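Side-chain contact in beta sliding clamp (Bartonella birtlesii LL-WM9, PDB 6PTR), which forms a ring-shaped head-to-tail homodimer around DNA and probably tethers DNA polymerases and other proteins to it, conferring processivity: residues 155-160 with 164-169. Sequence-based numbering, arbitrary orientation.
Sequences AISTEE and YLNGIY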
loop_
_atom_site.group_PDB
_atom_site.type_symbol
_atom_site.label_atom_id
_atom_site.label_comp_id
_atom_site.label_asym_id
_atom_site.label_seq_id
_atom_site.Cartn_x
_atom_site.Cartn_y
_atom_site.Cartn_z
ATOM N N ALA C 155 -14.060 -5.500 -17.172
ATOM C CA ALA C 155 -14.500 -6.859 -17.500
ATOM C C ALA C 155 -13.455 -7.646 -18.281
ATOM O O ALA C 155 -13.678 -8.824 -18.580
ATOM C CB ALA C 155 -15.815 -6.827 -18.290
ATOM N N ILE C 156 -12.320 -7.034 -18.613
ATOM C CA ILE C 156 -11.310 -7.714 -19.420
ATOM C C ILE C 156 -10.738 -8.895 -18.660
ATOM O O ILE C 156 -10.423 -8.803 -17.459
ATOM C CB ILE C 156 -10.170 -6.759 -19.801
ATOM C CG1 ILE C 156 -10.655 -5.608 -20.661
ATOM C CG2 ILE C 156 -9.049 -7.520 -20.502
ATOM C CD1 ILE C 156 -9.579 -4.539 -20.772
ATOM N N SER C 157 -10.555 -10.003 -19.378
ATOM C CA SER C 157 -9.905 -11.170 -18.815
ATOM C C SER C 157 -8.440 -10.892 -18.524
ATOM O O SER C 157 -7.754 -10.209 -19.293
ATOM C CB SER C 157 -10.006 -12.345 -19.784
ATOM O OG SER C 157 -9.424 -13.532 -19.221
ATOM N N THR C 158 -7.962 -11.445 -17.412
ATOM C CA THR C 158 -6.535 -11.526 -17.123
ATOM C C THR C 158 -6.022 -12.966 -17.137
ATOM O O THR C 158 -4.880 -13.208 -16.734
ATOM C CB THR C 158 -6.231 -10.868 -15.773
ATOM O OG1 THR C 158 -6.874 -11.605 -14.725
ATOM C CG2 THR C 158 -6.753 -9.447 -15.763
ATOM N N GLU C 159 -6.829 -13.925 -17.598
ATOM C CA GLU C 159 -6.421 -15.328 -17.597
ATOM C C GLU C 159 -5.489 -15.617 -18.767
ATOM O O GLU C 159 -5.823 -15.336 -19.924
ATOM C CB GLU C 159 -7.640 -16.245 -17.663
ATOM C CG GLU C 159 -8.536 -16.160 -16.441
ATOM C CD GLU C 159 -9.727 -17.102 -16.518
ATOM O OE1 GLU C 159 -9.558 -18.248 -16.993
ATOM O OE2 GLU C 159 -10.839 -16.687 -16.117
ATOM N N GLU C 160 -4.319 -16.192 -18.463
ATOM C CA GLU C 160 -3.350 -16.480 -19.513
ATOM C C GLU C 160 -3.873 -17.501 -20.521
ATOM O O GLU C 160 -3.407 -17.519 -21.664
ATOM C CB GLU C 160 -2.035 -16.977 -18.900
ATOM N N TYR C 164 -7.144 -14.159 -26.267
ATOM C CA TYR C 164 -7.873 -13.186 -27.074
ATOM C C TYR C 164 -9.074 -12.612 -26.354
ATOM O O TYR C 164 -9.804 -11.822 -26.952
ATOM C CB TYR C 164 -8.293 -13.753 -28.448
ATOM C CG TYR C 164 -9.014 -15.077 -28.475
ATOM C CD1 TYR C 164 -10.353 -15.176 -28.105
ATOM C CD2 TYR C 164 -8.371 -16.218 -28.943
ATOM C CE1 TYR C 164 -11.023 -16.411 -28.160
ATOM C CE2 TYR C 164 -9.019 -17.440 -28.994
ATOM C CZ TYR C 164 -10.343 -17.533 -28.606
ATOM O OH TYR C 164 -10.980 -18.757 -28.673
ATOM N N LEU C 165 -9.305 -13.009 -25.097
ATOM C CA LEU C 165 -10.179 -12.269 -24.201
ATOM C C LEU C 165 -9.419 -11.233 -23.386
ATOM O O LEU C 165 -10.045 -10.475 -22.649
ATOM C CB LEU C 165 -10.911 -13.223 -23.232
ATOM C CG LEU C 165 -11.880 -14.241 -23.854
ATOM C CD1 LEU C 165 -12.745 -14.843 -22.760
ATOM C CD2 LEU C 165 -12.756 -13.602 -24.905
ATOM N N ASN C 166 -8.090 -11.180 -23.498
ATOM C CA ASN C 166 -7.277 -10.252 -22.702
ATOM C C ASN C 166 -7.176 -8.897 -23.407
ATOM O O ASN C 166 -6.105 -8.371 -23.643
ATOM C CB ASN C 166 -5.888 -10.834 -22.446
ATOM C CG ASN C 166 -5.844 -11.764 -21.223
ATOM O OD1 ASN C 166 -5.102 -11.520 -20.261
ATOM N ND2 ASN C 166 -6.652 -12.818 -21.251
ATOM N N GLY C 167 -8.328 -8.339 -23.738
ATOM C CA GLY C 167 -8.349 -7.042 -24.396
ATOM C C GLY C 167 -9.783 -6.666 -24.662
ATOM O O GLY C 167 -10.706 -7.342 -24.204
ATOM N N ILE C 168 -9.969 -5.594 -25.423
ATOM C CA ILE C 168 -11.299 -5.076 -25.728
ATOM C C ILE C 168 -11.544 -5.214 -27.219
ATOM O O ILE C 168 -10.689 -4.847 -28.031
ATOM C CB ILE C 168 -11.444 -3.605 -25.305
ATOM C CG1 ILE C 168 -11.388 -3.475 -23.789
ATOM C CG2 ILE C 168 -12.761 -3.017 -25.863
ATOM C CD1 ILE C 168 -11.476 -2.002 -23.325
ATOM N N TYR C 169 -12.704 -5.730 -27.583
ATOM C CA TYR C 169 -13.038 -5.898 -28.995
ATOM C C TYR C 169 -13.658 -4.595 -29.475
ATOM O O TYR C 169 -14.774 -4.259 -29.084
ATOM C CB TYR C 169 -13.987 -7.074 -29.186
ATOM C CG TYR C 169 -14.343 -7.372 -30.633
ATOM C CD1 TYR C 169 -13.357 -7.422 -31.612
ATOM C CD2 TYR C 169 -15.666 -7.588 -31.022
ATOM C CE1 TYR C 169 -13.678 -7.692 -32.960
ATOM C CE2 TYR C 169 -15.984 -7.866 -32.354
ATOM C CZ TYR C 169 -14.987 -7.921 -33.300
ATOM O OH TYR C 169 -15.296 -8.182 -34.608
#
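The carboxamide of N166 turns its flat face to S157 O, which stands 3.1 Å from CG. ND2 donates to E159 O at 3.0 Å, a bent bond (138° at the hydrogen) that reaches the carbonyl from above its plane. The same nitrogen also donates to R162 O, and OD1 accepts from R211 NH1 at the start of helix 211-221, so both ends of the amide are held and its flip is fixed. Because S157 O sits over the amide face, it also comes within 3.1 Å of N166 OD1 without bonding to it, while N166 CA makes a CH...O contact with the same carbonyl. N166 is the centre of an inverse gamma turn, at which the chain swings from a 3-10 turn into strand 167-173 of the central clamp domain; the loop that follows helix 142-152 runs past this bend. In that loop S157 closes an ST turn: a chi1 of -177° sets OG beside the carbonyl carbon, where it accepts from E159 N at 3.1 Å. Its CB packs on L165 CB, and S157 N makes a weak bond to L165 O. On the strand side, I156 touches with both branches: CG2 presses on the peptide at G167 N (3.4 Å), whereas CD1 meets I168 CG1 at 3.7 Å, the two isoleucines crossing nearly at right angles; A184 of strand 179-185 and V214 of helix 211-221 touch both.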